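Local coordinates for protein nucleoporin NUP159 (Saccharomyces cerevisiae, PDB 1XIP) that forms part of the nuclear pore complex, where this N-terminal beta-propeller domain tethers the helicase Dbp5 to the pore for mRNA export, at residues S167-L178 / P216-F227; V242-I250 / E262-I273. All coordinates share one frame; numbering follows the deposited sequence.

Contact 1: residues S167-L178 / P216-F227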
loop_
_atom_site.group_PDB
_atom_site.type_symbol
_atom_site.label_atom_id
_atom_site.label_comp_id
_atom_site.label_asym_id
_atom_site.label_seq_id
_atom_site.Cartn_x
_atom_site.Cartn_y
_atom_site.Cartn_z
ATOM N N SER A 167 -10.553 -2.567 7.148
ATOM C CA SER A 167 -9.280 -2.790 6.502
ATOM C C SER A 167 -8.957 -4.273 6.472
ATOM O O SER A 167 -9.275 -5.009 7.390
ATOM C CB SER A 167 -8.155 -2.031 7.227
ATOM O OG SER A 167 -6.988 -1.971 6.410
ATOM N N PHE A 168 -8.302 -4.703 5.415
ATOM C CA PHE A 168 -7.828 -6.072 5.336
ATOM C C PHE A 168 -6.416 -6.101 4.749
ATOM O O PHE A 168 -5.963 -5.133 4.156
ATOM C CB PHE A 168 -8.791 -6.926 4.508
ATOM C CG PHE A 168 -8.619 -6.764 3.010
ATOM C CD1 PHE A 168 -7.825 -7.656 2.284
ATOM C CD2 PHE A 168 -9.264 -5.732 2.327
ATOM C CE1 PHE A 168 -7.669 -7.518 0.899
ATOM C CE2 PHE A 168 -9.124 -5.586 0.946
ATOM C CZ PHE A 168 -8.321 -6.477 0.230
ATOM N N ASP A 169 -5.727 -7.217 4.930
ATOM C CA ASP A 169 -4.451 -7.454 4.263
ATOM C C ASP A 169 -4.341 -8.945 3.951
ATOM O O ASP A 169 -4.878 -9.756 4.685
ATOM C CB ASP A 169 -3.290 -6.987 5.155
ATOM C CG ASP A 169 -1.981 -6.842 4.395
ATOM O OD1 ASP A 169 -1.984 -6.900 3.127
ATOM O OD2 ASP A 169 -0.887 -6.663 4.985
ATOM N N VAL A 170 -3.678 -9.298 2.848
ATOM C CA VAL A 170 -3.382 -10.698 2.536
ATOM C C VAL A 170 -1.946 -10.917 2.168
ATOM O O VAL A 170 -1.281 -10.023 1.605
ATOM C CB VAL A 170 -4.166 -11.250 1.328
ATOM C CG1 VAL A 170 -5.269 -12.181 1.779
ATOM C CG2 VAL A 170 -4.660 -10.162 0.420
ATOM N N THR A 171 -1.475 -12.124 2.475
ATOM C CA THR A 171 -0.265 -12.665 1.886
ATOM C C THR A 171 -0.651 -13.943 1.155
ATOM O O THR A 171 -1.827 -14.281 1.060
ATOM C CB THR A 171 0.778 -12.986 2.966
ATOM O OG1 THR A 171 0.238 -13.960 3.884
ATOM C CG2 THR A 171 1.075 -11.756 3.826
ATOM N N ASN A 172 0.341 -14.666 0.662
ATOM C CA ASN A 172 0.095 -15.951 0.055
ATOM C C ASN A 172 -0.607 -16.967 0.962
ATOM O O ASN A 172 -1.238 -17.893 0.469
ATOM C CB ASN A 172 1.395 -16.541 -0.454
ATOM C CG ASN A 172 1.168 -17.511 -1.564
ATOM O OD1 ASN A 172 1.029 -18.716 -1.333
ATOM N ND2 ASN A 172 1.088 -16.998 -2.790
ATOM N N SER A 173 -0.500 -16.787 2.280
ATOM C CA SER A 173 -0.965 -17.806 3.229
ATOM C C SER A 173 -1.807 -17.292 4.394
ATOM O O SER A 173 -2.349 -18.085 5.157
ATOM C CB SER A 173 0.218 -18.612 3.753
ATOM O OG SER A 173 1.181 -17.760 4.332
ATOM N N GLN A 174 -1.936 -15.970 4.516
ATOM C CA GLN A 174 -2.695 -15.363 5.614
ATOM C C GLN A 174 -3.654 -14.270 5.133
ATOM O O GLN A 174 -3.394 -13.616 4.128
ATOM C CB GLN A 174 -1.724 -14.787 6.627
ATOM C CG GLN A 174 -2.280 -14.572 8.010
ATOM C CD GLN A 174 -1.244 -13.943 8.930
ATOM O OE1 GLN A 174 -0.085 -13.741 8.523
ATOM N NE2 GLN A 174 -1.642 -13.639 10.172
ATOM N N LEU A 175 -4.761 -14.093 5.855
ATOM C CA LEU A 175 -5.700 -12.982 5.633
ATOM C C LEU A 175 -6.079 -12.357 6.967
ATOM O O LEU A 175 -6.645 -13.025 7.842
ATOM C CB LEU A 175 -6.967 -13.454 4.890
ATOM C CG LEU A 175 -8.176 -12.536 4.532
ATOM C CD1 LEU A 175 -7.989 -11.063 4.791
ATOM C CD2 LEU A 175 -8.573 -12.721 3.076
ATOM N N ALA A 176 -5.751 -11.078 7.121
ATOM C CA ALA A 176 -6.095 -10.325 8.324
ATOM C C ALA A 176 -7.239 -9.329 8.072
ATOM O O ALA A 176 -7.366 -8.758 6.996
ATOM C CB ALA A 176 -4.877 -9.607 8.856
ATOM N N VAL A 177 -8.050 -9.114 9.091
ATOM C CA VAL A 177 -9.235 -8.279 8.973
ATOM C C VAL A 177 -9.323 -7.357 10.205
ATOM O O VAL A 177 -9.110 -7.806 11.341
ATOM C CB VAL A 177 -10.490 -9.188 8.835
ATOM C CG1 VAL A 177 -11.749 -8.475 9.226
ATOM C CG2 VAL A 177 -10.594 -9.745 7.411
ATOM N N LEU A 178 -9.564 -6.063 9.962
ATOM C CA LEU A 178 -9.868 -5.093 11.012
ATOM C C LEU A 178 -11.352 -4.758 10.939
ATOM O O LEU A 178 -11.842 -4.314 9.891
ATOM C CB LEU A 178 -9.066 -3.809 10.824
ATOM C CG LEU A 178 -8.558 -3.035 12.059
ATOM C CD1 LEU A 178 -8.107 -1.630 11.687
ATOM C CD2 LEU A 178 -9.564 -2.992 13.217
ATOM N N PRO A 216 -11.128 2.669 13.325
ATOM C CA PRO A 216 -10.295 1.621 12.730
ATOM C C PRO A 216 -9.949 2.028 11.302
ATOM O O PRO A 216 -10.868 2.232 10.502
ATOM C CB PRO A 216 -11.211 0.396 12.749
ATOM C CG PRO A 216 -12.610 0.958 12.709
ATOM C CD PRO A 216 -12.541 2.255 13.458
ATOM N N LEU A 217 -8.658 2.186 10.998
ATOM C CA LEU A 217 -8.250 2.710 9.691
ATOM C C LEU A 217 -7.514 1.676 8.831
ATOM O O LEU A 217 -7.727 1.616 7.620
ATOM C CB LEU A 217 -7.428 4.000 9.831
ATOM C CG LEU A 217 -7.998 5.262 10.536
ATOM C CD1 LEU A 217 -6.971 6.358 10.632
ATOM C CD2 LEU A 217 -9.209 5.797 9.846
ATOM N N SER A 218 -6.673 0.842 9.446
ATOM C CA SER A 218 -5.733 0.066 8.657
ATOM C C SER A 218 -5.095 -1.156 9.364
ATOM O O SER A 218 -4.706 -1.064 10.517
ATOM C CB SER A 218 -4.643 1.003 8.142
ATOM O OG SER A 218 -3.455 0.278 7.916
ATOM N N VAL A 219 -5.006 -2.287 8.656
ATOM C CA VAL A 219 -4.133 -3.400 9.063
ATOM C C VAL A 219 -3.081 -3.697 8.024
ATOM O O VAL A 219 -3.305 -3.504 6.825
ATOM C CB VAL A 219 -4.824 -4.776 9.240
ATOM C CG1 VAL A 219 -4.526 -5.328 10.622
ATOM C CG2 VAL A 219 -6.302 -4.768 8.875
ATOM N N THR A 220 -1.955 -4.222 8.501
ATOM C CA THR A 220 -0.899 -4.716 7.650
ATOM C C THR A 220 -0.289 -5.913 8.329
ATOM O O THR A 220 0.064 -5.839 9.497
ATOM C CB THR A 220 0.159 -3.632 7.459
ATOM O OG1 THR A 220 -0.453 -2.492 6.855
ATOM C CG2 THR A 220 1.193 -4.049 6.426
ATOM N N ILE A 221 -0.195 -7.019 7.599
ATOM C CA ILE A 221 0.526 -8.196 8.043
ATOM C C ILE A 221 2.010 -7.953 7.834
ATOM O O ILE A 221 2.453 -7.740 6.695
ATOM C CB ILE A 221 0.096 -9.408 7.221
ATOM C CG1 ILE A 221 -1.400 -9.666 7.390
ATOM C CG2 ILE A 221 0.919 -10.606 7.598
ATOM C CD1 ILE A 221 -1.965 -10.739 6.477
ATOM N N LEU A 222 2.780 -7.967 8.918
ATOM C CA LEU A 222 4.231 -7.796 8.804
ATOM C C LEU A 222 4.916 -9.154 8.829
ATOM O O LEU A 222 5.986 -9.332 8.253
ATOM C CB LEU A 222 4.784 -6.899 9.916
ATOM C CG LEU A 222 4.248 -5.472 10.049
ATOM C CD1 LEU A 222 4.695 -4.871 11.365
ATOM C CD2 LEU A 222 4.673 -4.588 8.893
ATOM N N SER A 223 4.282 -10.096 9.517
ATOM C CA SER A 223 4.724 -11.489 9.608
ATOM C C SER A 223 3.490 -12.274 10.022
ATOM O O SER A 223 2.489 -11.670 10.400
ATOM C CB SER A 223 5.842 -11.645 10.648
ATOM O OG SER A 223 5.312 -11.878 11.949
ATOM N N PRO A 224 3.528 -13.601 9.958
ATOM C CA PRO A 224 2.368 -14.400 10.390
ATOM C C PRO A 224 1.942 -14.079 11.839
ATOM O O PRO A 224 0.799 -14.365 12.199
ATOM C CB PRO A 224 2.870 -15.833 10.271
ATOM C CG PRO A 224 3.972 -15.757 9.260
ATOM C CD PRO A 224 4.638 -14.450 9.486
ATOM N N GLN A 225 2.843 -13.464 12.619
ATOM C CA GLN A 225 2.595 -13.129 14.028
ATOM C C GLN A 225 2.365 -11.633 14.359
ATOM O O GLN A 225 1.643 -11.301 15.316
ATOM C CB GLN A 225 3.724 -13.683 14.895
ATOM C CG GLN A 225 3.396 -15.059 15.438
ATOM C CD GLN A 225 4.616 -15.828 15.885
ATOM O OE1 GLN A 225 4.992 -15.779 17.066
ATOM N NE2 GLN A 225 5.233 -16.561 14.951
ATOM N N ASP A 226 2.988 -10.748 13.576
ATOM C CA ASP A 226 2.861 -9.302 13.767
ATOM C C ASP A 226 1.823 -8.652 12.857
ATOM O O ASP A 226 1.590 -9.101 11.732
ATOM C CB ASP A 226 4.196 -8.591 13.531
ATOM C CG ASP A 226 5.386 -9.346 14.097
ATOM O OD1 ASP A 226 5.199 -10.318 14.884
ATOM O OD2 ASP A 226 6.565 -9.024 13.789
ATOM N N PHE A 227 1.218 -7.578 13.352
ATOM C CA PHE A 227 0.414 -6.693 12.528
ATOM C C PHE A 227 0.722 -5.246 12.894
ATOM O O PHE A 227 1.211 -4.944 13.987
ATOM C CB PHE A 227 -1.088 -6.963 12.687
ATOM C CG PHE A 227 -1.465 -8.421 12.643
ATOM C CD1 PHE A 227 -1.786 -9.030 11.439
ATOM C CD2 PHE A 227 -1.518 -9.182 13.816
ATOM C CE1 PHE A 227 -2.141 -10.380 11.389
ATOM C CE2 PHE A 227 -1.861 -10.540 13.779
ATOM C CZ PHE A 227 -2.174 -11.137 12.559
HETATM O O HOH W 1 -4.639 -0.235 5.157
HETATM O O HOH W 2 -3.718 -2.566 4.288
#
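The F227 ring meets two partners of the opposing hairpin obliquely: the A176 methyl, CB to CE1 at 3.8 Å, and the Q174 amide, whose NE2 is 3.5 Å from F227 CZ with the amide and ring planes 64° apart. The amide, at the end of an extended chain, also sends a weak bond from NE2 to P224 O (3.3 Å); its stronger partner is the S186 hydroxyl on strand 184-190. The carboxylate of D169 is the second flat group. With CG anti to the backbone N (chi1 -164°), it reaches forward to accept the I221 N-H at OD2 over 2.7 Å, on the lone pair turned away from the other oxygen. Two residues earlier, S167 OG does the same, taking the V219 N-H at 3.0 Å, and a water lies between it and S218 OG. Alongside these polar links, I221 CG1 packs on the A176 methyl, and V219 CG2 lies 3.5 Å from L178 CB. The strands 167-170 and 216-221 run almost parallel, 9° apart, as the inner strands of adjacent propeller blades. No backbone-to-backbone bond joins them; a water donates to V219 O and, weakly, to F168 O. Burying the carboxylate is probably eased by its short bond and by a weak, long ion pair with K281. Side-chain oxygens and water thus supply the bonds between these strands, while V219, I221, A176 and L178 fill the seam.

Contact 2: residues V242-I250 / E262-I273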
loop_
_atom_site.group_PDB
_atom_site.type_symbol
_atom_site.label_atom_id
_atom_site.label_comp_id
_atom_site.label_asym_id
_atom_site.label_seq_id
_atom_site.Cartn_x
_atom_site.Cartn_y
_atom_site.Cartn_z
ATOM N N VAL A 242 -7.836 19.918 5.831
ATOM C CA VAL A 242 -7.568 18.591 6.408
ATOM C C VAL A 242 -6.340 18.470 7.326
ATOM O O VAL A 242 -5.249 18.956 7.027
ATOM C CB VAL A 242 -7.549 17.475 5.316
ATOM C CG1 VAL A 242 -6.147 17.287 4.717
ATOM C CG2 VAL A 242 -8.085 16.166 5.873
ATOM N N SER A 243 -6.566 17.805 8.450
ATOM C CA SER A 243 -5.545 17.499 9.440
ATOM C C SER A 243 -5.761 16.030 9.817
ATOM O O SER A 243 -6.907 15.615 9.982
ATOM C CB SER A 243 -5.742 18.398 10.668
ATOM O OG SER A 243 -4.726 18.214 11.632
ATOM N N TYR A 244 -4.688 15.239 9.921
ATOM C CA TYR A 244 -4.823 13.843 10.397
ATOM C C TYR A 244 -4.303 13.649 11.816
ATOM O O TYR A 244 -3.225 14.144 12.173
ATOM C CB TYR A 244 -4.149 12.835 9.449
ATOM C CG TYR A 244 -4.703 12.851 8.047
ATOM C CD1 TYR A 244 -5.909 12.205 7.738
ATOM C CD2 TYR A 244 -4.037 13.516 7.031
ATOM C CE1 TYR A 244 -6.428 12.232 6.455
ATOM C CE2 TYR A 244 -4.551 13.558 5.748
ATOM C CZ TYR A 244 -5.741 12.912 5.465
ATOM O OH TYR A 244 -6.227 12.953 4.187
ATOM N N ASP A 245 -5.079 12.935 12.622
ATOM C CA ASP A 245 -4.630 12.519 13.931
ATOM C C ASP A 245 -4.711 10.992 14.044
ATOM O O ASP A 245 -5.798 10.411 14.033
ATOM C CB ASP A 245 -5.446 13.211 15.028
ATOM C CG ASP A 245 -5.073 12.734 16.431
ATOM O OD1 ASP A 245 -3.843 12.584 16.713
ATOM O OD2 ASP A 245 -5.942 12.468 17.307
ATOM N N GLN A 246 -3.557 10.341 14.153
ATOM C CA GLN A 246 -3.516 8.885 14.061
ATOM C C GLN A 246 -2.629 8.216 15.103
ATOM O O GLN A 246 -1.575 8.738 15.458
ATOM C CB GLN A 246 -3.048 8.481 12.669
ATOM C CG GLN A 246 -4.133 8.518 11.632
ATOM C CD GLN A 246 -3.589 8.409 10.233
ATOM O OE1 GLN A 246 -2.464 7.980 10.048
ATOM N NE2 GLN A 246 -4.383 8.805 9.242
ATOM N N LYS A 247 -3.040 7.041 15.560
ATOM C CA LYS A 247 -2.197 6.235 16.427
ATOM C C LYS A 247 -1.839 4.903 15.794
ATOM O O LYS A 247 -2.712 4.180 15.325
ATOM C CB LYS A 247 -2.877 6.022 17.770
ATOM C CG LYS A 247 -2.822 7.239 18.652
ATOM C CD LYS A 247 -3.296 6.934 20.043
ATOM C CE LYS A 247 -3.114 8.126 20.948
ATOM N NZ LYS A 247 -1.688 8.278 21.339
HETATM N N MSE A 248 -0.546 4.583 15.787
HETATM C CA MSE A 248 -0.080 3.313 15.225
HETATM C C MSE A 248 0.335 2.317 16.286
HETATM O O MSE A 248 1.008 2.667 17.249
HETATM C CB MSE A 248 1.066 3.498 14.231
HETATM C CG MSE A 248 1.527 4.911 14.045
HETATM SE SE MSE A 248 0.323 5.984 12.920
HETATM C CE MSE A 248 0.828 5.295 11.183
ATOM N N TYR A 249 -0.061 1.064 16.084
ATOM C CA TYR A 249 0.266 0.005 17.014
ATOM C C TYR A 249 0.840 -1.199 16.297
ATOM O O TYR A 249 0.333 -1.616 15.262
ATOM C CB TYR A 249 -0.973 -0.400 17.808
ATOM C CG TYR A 249 -1.466 0.676 18.741
ATOM C CD1 TYR A 249 -1.046 0.727 20.069
ATOM C CD2 TYR A 249 -2.354 1.650 18.299
ATOM C CE1 TYR A 249 -1.510 1.714 20.915
ATOM C CE2 TYR A 249 -2.806 2.632 19.131
ATOM C CZ TYR A 249 -2.393 2.665 20.434
ATOM O OH TYR A 249 -2.880 3.668 21.259
ATOM N N ILE A 250 1.909 -1.744 16.851
ATOM C CA ILE A 250 2.405 -3.038 16.445
ATOM C C ILE A 250 1.777 -4.103 17.350
ATOM O O ILE A 250 1.876 -4.033 18.567
ATOM C CB ILE A 250 3.923 -3.068 16.553
ATOM C CG1 ILE A 250 4.559 -1.917 15.744
ATOM C CG2 ILE A 250 4.456 -4.448 16.164
ATOM C CD1 ILE A 250 4.663 -2.164 14.245
ATOM N N GLU A 262 2.664 1.043 21.022
ATOM C CA GLU A 262 2.600 2.269 20.222
ATOM C C GLU A 262 3.892 2.565 19.499
ATOM O O GLU A 262 4.960 2.290 20.027
ATOM C CB GLU A 262 2.289 3.470 21.101
ATOM C CG GLU A 262 0.810 3.734 21.281
ATOM C CD GLU A 262 0.415 5.183 21.022
ATOM O OE1 GLU A 262 -0.488 5.675 21.730
ATOM O OE2 GLU A 262 0.985 5.816 20.103
ATOM N N THR A 263 3.784 3.123 18.287
ATOM C CA THR A 263 4.871 3.895 17.680
ATOM C C THR A 263 4.414 5.279 17.337
ATOM O O THR A 263 3.258 5.502 16.957
ATOM C CB THR A 263 5.387 3.310 16.365
ATOM O OG1 THR A 263 4.686 2.105 16.042
ATOM C CG2 THR A 263 6.849 2.924 16.498
ATOM N N PHE A 264 5.366 6.192 17.410
ATOM C CA PHE A 264 5.202 7.517 16.897
ATOM C C PHE A 264 6.146 7.687 15.727
ATOM O O PHE A 264 6.263 8.778 15.173
ATOM C CB PHE A 264 5.487 8.538 18.004
ATOM C CG PHE A 264 4.516 8.458 19.147
ATOM C CD1 PHE A 264 3.303 9.171 19.110
ATOM C CD2 PHE A 264 4.786 7.649 20.249
ATOM C CE1 PHE A 264 2.386 9.081 20.163
ATOM C CE2 PHE A 264 3.883 7.557 21.297
ATOM C CZ PHE A 264 2.679 8.280 21.255
ATOM N N ASP A 265 6.815 6.601 15.337
ATOM C CA ASP A 265 7.879 6.694 14.317
ATOM C C ASP A 265 7.595 5.972 13.006
ATOM O O ASP A 265 8.463 5.909 12.134
ATOM C CB ASP A 265 9.243 6.230 14.862
ATOM C CG ASP A 265 9.762 7.107 15.991
ATOM O OD1 ASP A 265 9.493 8.345 15.988
ATOM O OD2 ASP A 265 10.461 6.635 16.923
ATOM N N ILE A 266 6.404 5.414 12.864
ATOM C CA ILE A 266 6.006 4.878 11.579
ATOM C C ILE A 266 5.064 5.865 10.931
ATOM O O ILE A 266 3.968 6.109 11.448
ATOM C CB ILE A 266 5.335 3.502 11.709
ATOM C CG1 ILE A 266 6.361 2.434 12.079
ATOM C CG2 ILE A 266 4.670 3.136 10.402
ATOM C CD1 ILE A 266 5.765 1.080 12.352
ATOM N N THR A 267 5.500 6.453 9.820
ATOM C CA THR A 267 4.603 7.186 8.932
ATOM C C THR A 267 3.766 8.263 9.632
ATOM O O THR A 267 2.542 8.217 9.549
ATOM C CB THR A 267 3.600 6.237 8.252
ATOM O OG1 THR A 267 4.300 5.146 7.645
ATOM C CG2 THR A 267 2.874 6.952 7.147
ATOM N N PRO A 268 4.379 9.209 10.340
ATOM C CA PRO A 268 3.593 10.271 10.977
ATOM C C PRO A 268 2.678 11.032 9.981
ATOM O O PRO A 268 3.139 11.488 8.924
ATOM C CB PRO A 268 4.665 11.195 11.563
ATOM C CG PRO A 268 5.998 10.725 11.024
ATOM C CD PRO A 268 5.827 9.330 10.636
ATOM N N PRO A 269 1.398 11.185 10.326
ATOM C CA PRO A 269 0.395 11.682 9.391
ATOM C C PRO A 269 0.304 13.196 9.305
ATOM O O PRO A 269 -0.675 13.766 9.793
ATOM C CB PRO A 269 -0.897 11.122 9.969
ATOM C CG PRO A 269 -0.662 11.081 11.409
ATOM C CD PRO A 269 0.809 10.898 11.642
ATOM N N PHE A 270 1.289 13.834 8.672
ATOM C CA PHE A 270 1.284 15.285 8.476
ATOM C C PHE A 270 0.679 15.694 7.136
ATOM O O PHE A 270 0.771 16.857 6.726
ATOM C CB PHE A 270 2.705 15.842 8.622
ATOM C CG PHE A 270 3.216 15.805 10.033
ATOM C CD1 PHE A 270 2.933 16.840 10.921
ATOM C CD2 PHE A 270 3.945 14.707 10.497
ATOM C CE1 PHE A 270 3.384 16.788 12.256
ATOM C CE2 PHE A 270 4.399 14.648 11.821
ATOM C CZ PHE A 270 4.118 15.691 12.704
ATOM N N GLY A 271 0.045 14.751 6.455
ATOM C CA GLY A 271 -0.511 15.019 5.143
ATOM C C GLY A 271 -1.528 16.154 5.126
ATOM O O GLY A 271 -2.251 16.359 6.108
ATOM N N GLN A 272 -1.586 16.877 3.996
ATOM C CA GLN A 272 -2.587 17.947 3.790
ATOM C C GLN A 272 -3.505 17.783 2.567
ATOM O O GLN A 272 -4.216 18.709 2.209
ATOM C CB GLN A 272 -1.931 19.321 3.731
ATOM C CG GLN A 272 -0.942 19.615 4.854
ATOM C CD GLN A 272 0.053 20.690 4.444
ATOM O OE1 GLN A 272 1.041 20.406 3.738
ATOM N NE2 GLN A 272 -0.219 21.930 4.853
ATOM N N ILE A 273 -3.476 16.622 1.921
ATOM C CA ILE A 273 -4.449 16.303 0.881
ATOM C C ILE A 273 -5.444 15.304 1.458
ATOM O O ILE A 273 -5.071 14.440 2.249
ATOM C CB ILE A 273 -3.754 15.695 -0.395
ATOM C CG1 ILE A 273 -2.515 16.505 -0.854
ATOM C CG2 ILE A 273 -4.758 15.513 -1.548
ATOM C CD1 ILE A 273 -2.641 18.025 -0.834
HETATM O O HOH W 3 0.849 6.235 17.451
#
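The Y244 side chain leaves the loop ahead of strand 246-254 with CG anti to the carbonyl carbon (chi1 -60°), which carries the ring along the facing loop and brings OH to I273 O. Y244 OH donates to I273 O over 2.7 Å; the acceptor lies in the plane of the ring, while the hydroxyl sits 16° out of the carbonyl plane. The same hydroxyl is bonded to R275 N, a little further along the same loop. Nearer the backbone, Y244 CB packs against P269 CB at 3.7 Å, and P269 itself is the centre of an inverse gamma turn. A phenylalanine here would probably keep this packing but leave I273 O and R275 N without their shared hydroxyl partner, making this part of the loop less firmly held. Toward the hairpin, K247 runs extended until its last torsion (chi4 -76°) swings NZ onto E262 OE1, a 2.9 Å salt bridge made on the syn lone pair. The other oxygen, OE2, accepts from a water that also donates to T263 O and takes the M248 N-H, so side chain and backbone share one bridge. T263 N bonds to M248 O at 3.0 Å, and the bent selenomethionine M248 brings CE to 3.3 Å from I266 O. The I250 and I266 side chains cross at about a right angle, CD1 against CD1 (3.9 Å). Strands 246-254 and 257-263 form the outer hairpin of a propeller blade, and 264-273, holding a PXFG repeat at 268-271, belongs to the link toward the next blade's inner strand, a crossing characteristic of beta-propellers.

In the fold
Contact 1 closes in the chain before contact 2 opens, and their centres lie 18 Å apart, yet both reach the sheet that holds strands 215-221, 226-232, 246-254 and 257-263. Strand 226-232 follows 215-221 in that sheet and sits beside 246-254, so contact 1 takes its inner edge and contact 2 its outer hairpin. They touch directly: L217 CD1 packs 3.7 Å from Q246 CG, and L222 CD1 lies 4.0 Å from I250 CD1. Contact 1 joins this blade to the preceding one, whereas contact 2 holds the segment that leads toward strand 279-284, home of K281. The two contacts illustrate how seams between blades combine with the hairpin and linking loop of a single blade.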